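Long-range contacts in N-acetylmuramoyl-L-alanine amidase domain-containing protein SAOUHSC_02979 (Staphylococcus aureus, PDB 5T1Q), which is probably a secreted cell-wall amidase, represented here by its glucosaminidase-like region and C-terminal CHAP domain: residues 76-84 / 171-182; 293-301 / 313-321. All blocks are in the same frame, centred on the assembly; numbering follows the deposited sequence.

Interaction 1 (76-84 / 171-182); sequences QDNDIYASV and WKSEADSYKDAT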
# COMPACT_ATOMS: atom_id res chain seq x y z
N GLN A 76 -0.67 19.56 -18.86
CA GLN A 76 -0.88 20.26 -20.14
C GLN A 76 0.42 20.73 -20.79
O GLN A 76 0.60 20.57 -22.00
CB GLN A 76 -1.80 21.48 -19.95
CG GLN A 76 -3.21 21.13 -19.49
CD GLN A 76 -3.99 20.32 -20.51
OE1 GLN A 76 -4.50 19.25 -20.20
NE2 GLN A 76 -4.04 20.81 -21.73
N ASP A 77 1.31 21.30 -19.98
CA ASP A 77 2.57 21.84 -20.48
C ASP A 77 3.57 20.79 -20.97
O ASP A 77 4.15 20.94 -22.03
CB ASP A 77 3.25 22.72 -19.40
CG ASP A 77 2.46 24.01 -19.08
OD1 ASP A 77 1.48 24.34 -19.79
OD2 ASP A 77 2.84 24.71 -18.12
N ASN A 78 3.73 19.71 -20.20
CA ASN A 78 4.72 18.68 -20.52
C ASN A 78 4.18 17.41 -21.19
O ASN A 78 4.90 16.43 -21.26
CB ASN A 78 5.49 18.33 -19.25
CG ASN A 78 6.29 19.50 -18.73
OD1 ASN A 78 7.18 20.01 -19.41
ND2 ASN A 78 6.00 19.92 -17.51
N ASP A 79 2.94 17.42 -21.69
CA ASP A 79 2.37 16.25 -22.39
C ASP A 79 2.24 14.99 -21.49
O ASP A 79 2.54 13.88 -21.91
CB ASP A 79 3.24 15.93 -23.63
CG ASP A 79 2.57 14.99 -24.61
OD1 ASP A 79 1.32 14.99 -24.68
OD2 ASP A 79 3.29 14.27 -25.33
N ILE A 80 1.79 15.19 -20.25
CA ILE A 80 1.64 14.10 -19.27
C ILE A 80 0.19 14.01 -18.78
O ILE A 80 -0.49 15.03 -18.63
CB ILE A 80 2.58 14.34 -18.05
CG1 ILE A 80 4.04 14.24 -18.49
CG2 ILE A 80 2.30 13.35 -16.92
CD1 ILE A 80 5.05 14.61 -17.42
N TYR A 81 -0.29 12.78 -18.56
CA TYR A 81 -1.61 12.57 -17.97
C TYR A 81 -1.53 12.95 -16.50
O TYR A 81 -0.82 12.29 -15.72
CB TYR A 81 -2.07 11.11 -18.04
CG TYR A 81 -2.62 10.68 -19.38
CD1 TYR A 81 -3.97 10.90 -19.70
CD2 TYR A 81 -1.84 10.01 -20.29
CE1 TYR A 81 -4.50 10.49 -20.92
CE2 TYR A 81 -2.35 9.59 -21.51
CZ TYR A 81 -3.67 9.84 -21.82
OH TYR A 81 -4.16 9.42 -23.04
N ALA A 82 -2.23 14.01 -16.11
CA ALA A 82 -2.28 14.44 -14.72
C ALA A 82 -2.85 13.31 -13.84
O ALA A 82 -2.47 13.14 -12.69
CB ALA A 82 -3.13 15.70 -14.59
N SER A 83 -3.79 12.56 -14.42
CA SER A 83 -4.41 11.43 -13.72
C SER A 83 -3.40 10.37 -13.34
O SER A 83 -3.44 9.84 -12.22
CB SER A 83 -5.50 10.83 -14.61
OG SER A 83 -4.99 10.61 -15.90
N VAL A 84 -2.49 10.04 -14.26
CA VAL A 84 -1.46 9.05 -13.98
C VAL A 84 -0.54 9.62 -12.90
O VAL A 84 -0.21 8.94 -11.94
CB VAL A 84 -0.70 8.64 -15.26
CG1 VAL A 84 0.48 7.72 -14.94
CG2 VAL A 84 -1.63 7.96 -16.24
N TRP A 171 3.57 9.10 -22.37
CA TRP A 171 3.30 10.45 -22.88
C TRP A 171 1.93 10.43 -23.51
O TRP A 171 1.55 9.45 -24.16
CB TRP A 171 4.33 10.87 -23.93
CG TRP A 171 5.73 11.08 -23.42
CD1 TRP A 171 6.24 10.69 -22.21
CD2 TRP A 171 6.84 11.56 -24.18
NE1 TRP A 171 7.58 10.99 -22.14
CE2 TRP A 171 7.97 11.51 -23.34
CE3 TRP A 171 6.98 12.06 -25.48
CZ2 TRP A 171 9.23 11.95 -23.76
CZ3 TRP A 171 8.23 12.50 -25.90
CH2 TRP A 171 9.34 12.44 -25.04
N LYS A 172 1.21 11.52 -23.35
CA LYS A 172 -0.18 11.64 -23.83
C LYS A 172 -0.26 11.44 -25.35
O LYS A 172 -1.16 10.76 -25.85
CB LYS A 172 -0.73 13.01 -23.42
CG LYS A 172 -2.20 13.04 -23.06
CD LYS A 172 -2.51 14.37 -22.39
CE LYS A 172 -3.93 14.42 -21.85
NZ LYS A 172 -4.17 15.72 -21.19
N SER A 173 0.72 11.98 -26.07
CA SER A 173 0.78 11.83 -27.53
C SER A 173 1.08 10.40 -28.01
O SER A 173 0.88 10.09 -29.18
CB SER A 173 1.84 12.80 -28.10
OG SER A 173 3.10 12.59 -27.50
N GLU A 174 1.57 9.54 -27.11
CA GLU A 174 1.91 8.14 -27.45
C GLU A 174 0.90 7.11 -26.92
O GLU A 174 0.85 5.98 -27.42
CB GLU A 174 3.28 7.79 -26.88
CG GLU A 174 4.42 8.67 -27.39
CD GLU A 174 4.77 8.40 -28.84
OE1 GLU A 174 5.03 9.38 -29.57
OE2 GLU A 174 4.79 7.22 -29.26
N ALA A 175 0.14 7.50 -25.90
CA ALA A 175 -0.84 6.63 -25.25
C ALA A 175 -2.25 7.17 -25.48
O ALA A 175 -2.59 8.25 -24.99
CB ALA A 175 -0.55 6.53 -23.76
N ASP A 176 -3.07 6.39 -26.19
CA ASP A 176 -4.45 6.79 -26.52
C ASP A 176 -5.29 7.17 -25.28
O ASP A 176 -6.07 8.13 -25.33
CB ASP A 176 -5.15 5.68 -27.33
CG ASP A 176 -4.47 5.40 -28.67
OD1 ASP A 176 -3.80 6.29 -29.23
OD2 ASP A 176 -4.63 4.26 -29.18
N SER A 177 -5.13 6.42 -24.19
CA SER A 177 -5.82 6.70 -22.93
C SER A 177 -4.88 6.47 -21.77
O SER A 177 -3.78 5.93 -21.94
CB SER A 177 -7.05 5.81 -22.75
OG SER A 177 -6.66 4.48 -22.45
N TYR A 178 -5.34 6.83 -20.58
CA TYR A 178 -4.53 6.65 -19.38
C TYR A 178 -4.18 5.17 -19.12
O TYR A 178 -3.12 4.90 -18.55
CB TYR A 178 -5.20 7.28 -18.14
CG TYR A 178 -6.39 6.54 -17.59
CD1 TYR A 178 -6.22 5.51 -16.68
CD2 TYR A 178 -7.69 6.91 -17.95
CE1 TYR A 178 -7.31 4.83 -16.15
CE2 TYR A 178 -8.79 6.23 -17.42
CZ TYR A 178 -8.59 5.19 -16.52
OH TYR A 178 -9.66 4.52 -15.99
N LYS A 179 -5.04 4.24 -19.54
CA LYS A 179 -4.75 2.80 -19.33
C LYS A 179 -3.57 2.27 -20.16
O LYS A 179 -2.95 1.27 -19.79
CB LYS A 179 -5.98 1.90 -19.52
CG LYS A 179 -6.92 1.91 -18.32
CD LYS A 179 -7.84 0.68 -18.27
CE LYS A 179 -9.06 0.79 -19.17
NZ LYS A 179 -10.13 1.62 -18.54
N ASP A 180 -3.26 2.93 -21.27
CA ASP A 180 -2.11 2.54 -22.07
C ASP A 180 -0.86 2.96 -21.31
O ASP A 180 0.12 2.22 -21.24
CB ASP A 180 -2.18 3.19 -23.45
CG ASP A 180 -3.38 2.71 -24.27
OD1 ASP A 180 -3.44 1.49 -24.55
OD2 ASP A 180 -4.24 3.54 -24.64
N ALA A 181 -0.93 4.14 -20.70
CA ALA A 181 0.17 4.69 -19.92
C ALA A 181 0.46 3.88 -18.66
O ALA A 181 1.61 3.53 -18.40
CB ALA A 181 -0.10 6.14 -19.58
N THR A 182 -0.57 3.55 -17.88
CA THR A 182 -0.37 2.77 -16.66
C THR A 182 0.23 1.38 -16.97
O THR A 182 1.06 0.89 -16.21
CB THR A 182 -1.65 2.62 -15.82
OG1 THR A 182 -2.66 1.95 -16.57
CG2 THR A 182 -2.18 3.99 -15.36
O HOH W 1 -3.03 15.97 -18.45
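The ring of Tyr-81 is sandwiched between two pieces of 171-182. On one face lies the aliphatic stem of Lys-172, its CG 3.8 Å from the ring centroid; over the middle of the opposite face sits Tyr-178 CA, 4.0 Å from that centroid, so both layers are CH-pi contacts. At the ring's edge and in its plane is the carbonyl of Ala-175, to whose O the phenol OH donates a hydrogen bond of 2.8 Å. A tyrosine suits this slot because it offers two apolar faces and a polar end that ties down a loop carbonyl. Its CG stands anti to its own carbonyl carbon (chi1 -79°), which sends the ring across to the loop from the N-cap position of helix 82-93. The stem of Lys-172 is extended beyond CG; it runs along its face of the ring and lifts away beyond the CD1 rim, where NZ donates to the backbone O of Asp-212 and to a water that also bonds Ile-80 O and Ala-82 N.

Asp-79 holds the other end. Its backbone O receives Lys-172 N at 3.1 Å, an almost straight bond whose donor stands above the carbonyl plane, while OD2 accepts Ser-173 OG through its syn lone pair at 2.8 Å. OD1 has a weak bond from Ser-173 N. Deeper in, Val-84 CG2 rests on CB of Tyr-178 and, 4.1 Å away, on the methyl CB of Ala-181, where helices 82-93 and 178-185 meet. Ser-177 and Asp-180 close a capping box: Ser-177 N gives to Asp-180 OD2, and Lys-179 N weakly to Ser-177 OG. The whole joins the turn between two helices to a capped helix start, consistent with the helical, lysozyme-like fold of the glucosaminidase family to which this region is matched.

Interaction 2 (293-301 / 313-321); sequences PKRHAAVVF and GHVAFVEKV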
# COMPACT_ATOMS: atom_id res chain seq x y z
N PRO A 293 -11.72 -20.31 19.12
CA PRO A 293 -11.91 -19.25 18.13
C PRO A 293 -12.90 -18.19 18.61
O PRO A 293 -13.91 -18.52 19.23
CB PRO A 293 -12.42 -20.01 16.90
CG PRO A 293 -11.88 -21.39 17.07
CD PRO A 293 -12.03 -21.64 18.54
N LYS A 294 -12.61 -16.93 18.32
CA LYS A 294 -13.46 -15.85 18.79
C LYS A 294 -13.53 -14.71 17.80
O LYS A 294 -12.51 -14.25 17.25
CB LYS A 294 -12.93 -15.37 20.13
CG LYS A 294 -13.79 -14.34 20.83
CD LYS A 294 -13.17 -14.03 22.18
CE LYS A 294 -13.85 -12.87 22.84
NZ LYS A 294 -13.24 -12.72 24.19
N ARG A 295 -14.74 -14.24 17.60
CA ARG A 295 -15.04 -13.16 16.68
C ARG A 295 -14.30 -11.88 17.08
O ARG A 295 -14.30 -11.51 18.24
CB ARG A 295 -16.55 -12.93 16.64
CG ARG A 295 -17.01 -11.92 15.61
CD ARG A 295 -18.53 -11.84 15.59
NE ARG A 295 -18.99 -10.89 14.59
CZ ARG A 295 -19.31 -9.62 14.84
NH1 ARG A 295 -19.73 -8.85 13.84
NH2 ARG A 295 -19.23 -9.11 16.07
N HIS A 296 -13.66 -11.25 16.10
CA HIS A 296 -12.89 -10.01 16.26
C HIS A 296 -11.65 -10.09 17.14
O HIS A 296 -11.13 -9.07 17.63
CB HIS A 296 -13.79 -8.83 16.69
CG HIS A 296 -14.84 -8.49 15.68
ND1 HIS A 296 -15.98 -7.79 16.00
CD2 HIS A 296 -14.97 -8.83 14.38
CE1 HIS A 296 -16.72 -7.64 14.92
NE2 HIS A 296 -16.13 -8.26 13.92
N ALA A 297 -11.14 -11.30 17.31
CA ALA A 297 -9.92 -11.51 18.02
C ALA A 297 -8.81 -11.49 16.98
O ALA A 297 -9.08 -11.65 15.78
CB ALA A 297 -9.94 -12.85 18.72
N ALA A 298 -7.59 -11.23 17.42
CA ALA A 298 -6.42 -11.37 16.56
C ALA A 298 -6.11 -12.87 16.59
O ALA A 298 -6.11 -13.47 17.67
CB ALA A 298 -5.25 -10.58 17.11
N VAL A 299 -5.88 -13.50 15.44
CA VAL A 299 -5.56 -14.92 15.41
C VAL A 299 -4.10 -15.08 15.03
O VAL A 299 -3.64 -14.56 14.01
CB VAL A 299 -6.52 -15.75 14.53
CG1 VAL A 299 -6.59 -15.22 13.12
CG2 VAL A 299 -6.12 -17.22 14.54
N VAL A 300 -3.36 -15.80 15.88
CA VAL A 300 -1.94 -15.98 15.66
C VAL A 300 -1.56 -17.38 15.18
O VAL A 300 -2.04 -18.38 15.71
CB VAL A 300 -1.19 -15.70 16.96
CG1 VAL A 300 0.31 -15.93 16.78
CG2 VAL A 300 -1.49 -14.29 17.44
N PHE A 301 -0.66 -17.39 14.19
CA PHE A 301 -0.04 -18.57 13.61
C PHE A 301 1.42 -18.55 14.10
O PHE A 301 2.15 -17.57 13.82
CB PHE A 301 0.02 -18.47 12.07
CG PHE A 301 -1.31 -18.60 11.38
CD1 PHE A 301 -2.20 -17.54 11.34
CD2 PHE A 301 -1.64 -19.77 10.71
CE1 PHE A 301 -3.41 -17.65 10.67
CE2 PHE A 301 -2.86 -19.90 10.05
CZ PHE A 301 -3.74 -18.84 10.01
N GLY A 313 6.04 -16.24 11.51
CA GLY A 313 4.67 -16.67 11.73
C GLY A 313 3.75 -15.68 11.01
O GLY A 313 4.15 -15.00 10.07
N HIS A 314 2.53 -15.55 11.51
CA HIS A 314 1.57 -14.69 10.88
C HIS A 314 0.48 -14.32 11.86
O HIS A 314 0.27 -15.01 12.84
CB HIS A 314 0.98 -15.44 9.66
CG HIS A 314 -0.01 -14.65 8.88
ND1 HIS A 314 0.34 -13.49 8.21
CD2 HIS A 314 -1.32 -14.85 8.63
CE1 HIS A 314 -0.73 -13.00 7.61
NE2 HIS A 314 -1.75 -13.80 7.85
N VAL A 315 -0.19 -13.20 11.59
CA VAL A 315 -1.31 -12.77 12.40
C VAL A 315 -2.41 -12.25 11.47
O VAL A 315 -2.14 -11.61 10.44
CB VAL A 315 -0.89 -11.77 13.52
CG1 VAL A 315 -0.40 -10.44 12.95
CG2 VAL A 315 -2.02 -11.54 14.49
N ALA A 316 -3.66 -12.54 11.83
CA ALA A 316 -4.83 -12.16 11.04
C ALA A 316 -5.95 -11.77 11.97
O ALA A 316 -5.84 -11.93 13.19
CB ALA A 316 -5.26 -13.32 10.16
N PHE A 317 -7.02 -11.23 11.40
CA PHE A 317 -8.18 -10.78 12.17
C PHE A 317 -9.36 -11.72 11.92
O PHE A 317 -9.67 -12.02 10.78
CB PHE A 317 -8.54 -9.35 11.75
CG PHE A 317 -9.74 -8.78 12.47
CD1 PHE A 317 -9.61 -8.23 13.73
CD2 PHE A 317 -11.00 -8.81 11.89
CE1 PHE A 317 -10.71 -7.71 14.40
CE2 PHE A 317 -12.11 -8.30 12.56
CZ PHE A 317 -11.95 -7.74 13.82
N VAL A 318 -10.01 -12.18 12.99
CA VAL A 318 -11.17 -13.07 12.86
C VAL A 318 -12.44 -12.26 12.52
O VAL A 318 -12.98 -11.55 13.38
CB VAL A 318 -11.42 -13.87 14.15
CG1 VAL A 318 -12.63 -14.80 14.00
CG2 VAL A 318 -10.19 -14.67 14.53
N GLU A 319 -12.91 -12.37 11.28
CA GLU A 319 -14.13 -11.68 10.85
C GLU A 319 -15.38 -12.44 11.31
O GLU A 319 -16.40 -11.84 11.63
CB GLU A 319 -14.19 -11.55 9.33
CG GLU A 319 -13.06 -10.75 8.70
CD GLU A 319 -13.14 -9.24 8.94
OE1 GLU A 319 -14.16 -8.74 9.48
OE2 GLU A 319 -12.17 -8.55 8.55
N LYS A 320 -15.30 -13.76 11.33
CA LYS A 320 -16.44 -14.59 11.69
C LYS A 320 -16.02 -15.95 12.19
O LYS A 320 -15.01 -16.50 11.77
CB LYS A 320 -17.31 -14.80 10.44
CG LYS A 320 -18.60 -15.58 10.67
CD LYS A 320 -19.36 -15.75 9.36
CE LYS A 320 -20.63 -16.56 9.55
NZ LYS A 320 -21.32 -16.68 8.25
N VAL A 321 -16.78 -16.46 13.15
CA VAL A 321 -16.60 -17.80 13.64
C VAL A 321 -17.83 -18.55 13.09
O VAL A 321 -18.96 -18.21 13.42
CB VAL A 321 -16.54 -17.89 15.16
CG1 VAL A 321 -16.51 -19.35 15.60
CG2 VAL A 321 -15.32 -17.15 15.71
O HOH W 2 -19.15 -12.34 12.31
O HOH W 3 -16.33 -8.95 11.19
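His-296 and Phe-317 meet where strand 298-301, which follows the type II turn 294-297, pairs antiparallel with 314-321 in the central sheet of the CHAP domain. Phe-317 CG lies anti to its backbone N (chi1 179°), which carries the ring back beside His-296; the two planes are nearly parallel but slid, and CZ comes 3.3 Å from His-296 CD2. Val-299 and Ala-316 exchange N-H...O bonds both ways, as do Phe-301 and His-314; Val-318 N to Ala-297 O and His-296 N to Val-318 O continue the ladder to the turn. Valines and alanines fill its middle: Val-299 turns CG1 between its backbone N and carbonyl carbon (chi1 55°), meeting Ala-316 CB at 3.8 Å, and on the other face Val-300 CG2 touches Val-315 CG2. The Phe-301 and His-314 side chains run alongside each other, their rings turned 53° apart; His-314 NE2 bonds Glu-331, and the side chain touches Cys-253, consistent with the Cys-His-Glu triad of CHAP peptidases. Val-318 CG1 packs 3.3 Å from Lys-294 O. The extended Arg-295 stem lays CG over the face of His-296, and one water accepts from Arg-295 NE at 2.7 Å while donating a hydrogen bond to Glu-319 O.

Interactions 1 and 2 belong to different parts of the chain, the first to the glucosaminidase-like region and the second to the CHAP domain. They follow one another in sequence and lie on opposite sides of the chain's centre, with centres about 43 Å apart and nearest atoms about 28 Å apart, so neither touches the other. Their architecture differs too: 76-84 with 171-182 joins a helix-helix turn to a loop and a helix start, whereas 293-301 with 313-321 is strand pairing. The second contact contains His-314, which with Cys-253 and Glu-331 has the geometry of a Cys-His-Glu triad, as expected of a CHAP domain. The Phe-301 side chain lies about 4 Å from a bound sodium ion, near it without coordinating it.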